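Local structure of probable dipeptidase (Pseudomonas aeruginosa, 3B40) at residues A232-P237 and I243-S248. The protein probably acts as a metallodipeptidase of the membrane dipeptidase family (M19), hydrolysing dipeptides within a TIM-barrel fold. The protein carries 11 engineered substitutions. Numbering follows the deposited sequence.
Sequences ASHSAP and IKRNLS
Leu247 N donates to Ala236 O (2.9 Å), part of a single bridge pairing Pro237 with Leu247 where the chain, after a type I turn from Ile243 to Asn246, returns beside the residues that follow strand 230-235. Arg245 is long enough to reach back across this loop: with CG anti to the backbone N (chi1 -176°) and a bend at chi2, it brings NH1 and NH2 end-on to one acceptor, His234 O. That oxygen lies close to the guanidinium plane, while NH2 also stands over one face of the His234 imidazole, 3.0 Å from CD2. Ser235 points its CB toward the loop, and its small hydroxyl suits a place between Arg245 and Leu247, OG bonding to Ser212 OG and to a water that donates to Arg245 O. A second water accepts from Ala236 N and donates to Arg245 O and Asn246 OD1. The Asn246 amide serves both ways, since ND2 donates to Tyr270 O and Val241 O. Leu247 supplies the apolar side, CD1 resting 3.7 Å from Ser235 CB. Strand 230-235 is flanked in the parallel barrel sheet by strands 208-210 and 261-265; Leu247 packs on helix 249-257, Pro237 on that helix and helix 335-349, and the small Ala236 methyl fits between the Asn246 amide and helix 268-271.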
ATOM      1  N   ALA A 232      -1.066   2.992   8.551  1.00 11.84           N
ATOM      2  CA  ALA A 232      -1.692   2.281   7.470  1.00 12.00           C
ATOM      3  C   ALA A 232      -1.076   2.877   6.183  1.00 11.89           C
ATOM      4  O   ALA A 232      -1.430   3.995   5.805  1.00 11.68           O
ATOM      5  CB  ALA A 232      -3.214   2.496   7.500  1.00 11.68           C
ATOM      6  N   SER A 233      -0.180   2.128   5.536  1.00 10.80           N
ATOM      7  CA  SER A 233       0.645   2.662   4.455  1.00 11.48           C
ATOM      8  C   SER A 233      -0.149   2.886   3.139  1.00 11.78           C
ATOM      9  O   SER A 233       0.268   3.672   2.290  1.00 11.18           O
ATOM     10  CB  SER A 233       1.846   1.740   4.215  1.00 11.13           C
ATOM     11  OG  SER A 233       1.392   0.523   3.631  1.00 11.48           O
ATOM     12  N   HIS A 234      -1.295   2.205   2.990  1.00 11.10           N
ATOM     13  CA  HIS A 234      -2.177   2.409   1.837  1.00 10.99           C
ATOM     14  C   HIS A 234      -3.570   1.916   2.169  1.00 11.63           C
ATOM     15  O   HIS A 234      -3.868   0.711   1.963  1.00 12.34           O
ATOM     16  CB  HIS A 234      -1.635   1.722   0.558  1.00 10.41           C
ATOM     17  CG  HIS A 234      -1.332   0.248   0.700  1.00  9.88           C
ATOM     18  ND1 HIS A 234      -0.630  -0.278   1.761  1.00 11.48           N
ATOM     19  CD2 HIS A 234      -1.577  -0.798  -0.132  1.00 10.44           C
ATOM     20  CE1 HIS A 234      -0.471  -1.582   1.592  1.00 13.53           C
ATOM     21  NE2 HIS A 234      -1.023  -1.922   0.444  1.00 12.98           N
ATOM     22  N   SER A 235      -4.396   2.820   2.699  1.00 11.88           N
ATOM     23  CA  SER A 235      -5.799   2.510   3.068  1.00 12.59           C
ATOM     24  C   SER A 235      -6.731   3.686   2.723  1.00 11.79           C
ATOM     25  O   SER A 235      -6.262   4.813   2.631  1.00 12.21           O
ATOM     26  CB  SER A 235      -5.889   2.195   4.571  1.00 12.52           C
ATOM     27  OG  SER A 235      -5.359   0.902   4.870  1.00 14.76           O
ATOM     28  N   ALA A 236      -8.030   3.428   2.514  1.00 11.40           N
ATOM     29  CA  ALA A 236      -9.047   4.488   2.311  1.00 12.13           C
ATOM     30  C   ALA A 236     -10.220   4.245   3.302  1.00 13.24           C
ATOM     31  O   ALA A 236     -10.291   3.140   3.891  1.00 13.90           O
ATOM     32  CB  ALA A 236      -9.548   4.490   0.847  1.00 11.40           C
ATOM     33  N   PRO A 237     -11.095   5.268   3.538  1.00 13.12           N
ATOM     34  CA  PRO A 237     -12.255   5.095   4.454  1.00 13.23           C
ATOM     35  C   PRO A 237     -13.431   4.272   3.943  1.00 13.77           C
ATOM     36  O   PRO A 237     -13.852   4.405   2.765  1.00 12.59           O
ATOM     37  CB  PRO A 237     -12.748   6.551   4.722  1.00 13.29           C
ATOM     38  CG  PRO A 237     -11.635   7.474   4.155  1.00 14.55           C
ATOM     39  CD  PRO A 237     -10.980   6.662   3.058  1.00 13.50           C
ATOM     40  N   ILE A 243     -16.123  -1.613   2.052  1.00 15.71           N
ATOM     41  CA  ILE A 243     -15.488  -2.877   1.772  1.00 13.89           C
ATOM     42  C   ILE A 243     -14.577  -3.142   2.968  1.00 13.70           C
ATOM     43  O   ILE A 243     -14.130  -2.199   3.623  1.00 14.70           O
ATOM     44  CB  ILE A 243     -14.679  -2.854   0.419  1.00 13.74           C
ATOM     45  CG1 ILE A 243     -13.731  -1.658   0.351  1.00 11.88           C
ATOM     46  CG2 ILE A 243     -15.618  -2.877  -0.797  1.00 13.95           C
ATOM     47  CD1 ILE A 243     -12.726  -1.695  -0.910  1.00 13.43           C
ATOM     48  N   LYS A 244     -14.324  -4.412   3.261  1.00 13.45           N
ATOM     49  CA  LYS A 244     -13.475  -4.829   4.402  1.00 13.02           C
ATOM     50  C   LYS A 244     -12.044  -4.354   4.294  1.00 12.37           C
ATOM     51  O   LYS A 244     -11.424  -4.089   5.319  1.00 12.54           O
ATOM     52  CB  LYS A 244     -13.540  -6.351   4.577  1.00 12.53           C
ATOM     53  CG  LYS A 244     -14.944  -6.749   4.983  1.00 16.95           C
ATOM     54  CD  LYS A 244     -15.187  -8.202   5.243  1.00 22.57           C
ATOM     55  CE  LYS A 244     -16.709  -8.295   5.570  1.00 26.87           C
ATOM     56  NZ  LYS A 244     -17.172  -9.638   5.996  1.00 29.64           N
ATOM     57  N   ARG A 245     -11.555  -4.239   3.060  1.00 10.96           N
ATOM     58  CA  ARG A 245     -10.233  -3.640   2.741  1.00 11.56           C
ATOM     59  C   ARG A 245     -10.053  -2.193   3.226  1.00 11.56           C
ATOM     60  O   ARG A 245      -8.937  -1.781   3.568  1.00 11.96           O
ATOM     61  CB  ARG A 245      -9.933  -3.762   1.231  1.00 10.95           C
ATOM     62  CG  ARG A 245      -8.504  -3.258   0.747  1.00 11.37           C
ATOM     63  CD  ARG A 245      -7.292  -3.764   1.556  1.00 11.93           C
ATOM     64  NE  ARG A 245      -6.024  -3.238   0.956  1.00  9.50           N
ATOM     65  CZ  ARG A 245      -5.382  -2.144   1.352  1.00 10.91           C
ATOM     66  NH1 ARG A 245      -5.799  -1.443   2.411  1.00 11.93           N
ATOM     67  NH2 ARG A 245      -4.287  -1.758   0.702  1.00  9.93           N
ATOM     68  N   ASN A 246     -11.157  -1.441   3.328  1.00 12.18           N
ATOM     69  CA  ASN A 246     -11.147  -0.058   3.836  1.00 11.39           C
ATOM     70  C   ASN A 246     -11.322   0.024   5.375  1.00 12.58           C
ATOM     71  O   ASN A 246     -11.718  -0.966   6.006  1.00 13.22           O
ATOM     72  CB  ASN A 246     -12.230   0.758   3.092  1.00 11.64           C
ATOM     73  CG  ASN A 246     -11.795   1.166   1.678  1.00 10.64           C
ATOM     74  OD1 ASN A 246     -10.658   0.913   1.280  1.00 10.12           O
ATOM     75  ND2 ASN A 246     -12.664   1.893   0.953  1.00  8.88           N
ATOM     76  N   LEU A 247     -11.035   1.197   5.961  1.00 12.16           N
ATOM     77  CA  LEU A 247     -11.008   1.417   7.411  1.00 11.86           C
ATOM     78  C   LEU A 247     -12.349   1.971   7.989  1.00 10.91           C
ATOM     79  O   LEU A 247     -12.952   2.899   7.433  1.00 11.49           O
ATOM     80  CB  LEU A 247      -9.878   2.399   7.745  1.00 11.14           C
ATOM     81  CG  LEU A 247      -8.417   1.947   7.527  1.00 12.44           C
ATOM     82  CD1 LEU A 247      -7.446   3.072   7.785  1.00 14.46           C
ATOM     83  CD2 LEU A 247      -8.088   0.766   8.439  1.00 13.89           C
ATOM     84  N   SER A 248     -12.801   1.406   9.093  1.00 10.70           N
ATOM     85  CA  SER A 248     -13.932   1.952   9.834  1.00 11.10           C
ATOM     86  C   SER A 248     -13.368   3.152  10.565  1.00 11.70           C
ATOM     87  O   SER A 248     -12.151   3.255  10.723  1.00 10.52           O
ATOM     88  CB  SER A 248     -14.466   0.943  10.836  1.00 11.34           C
ATOM     89  OG  SER A 248     -13.487   0.642  11.825  1.00 11.18           O
TER
HETATM   90  O   HOH W   1      -6.941  -1.070   5.408  1.00 10.01           O
HETATM   91  O   HOH W   2      -8.208   0.550   1.890  1.00 16.78           O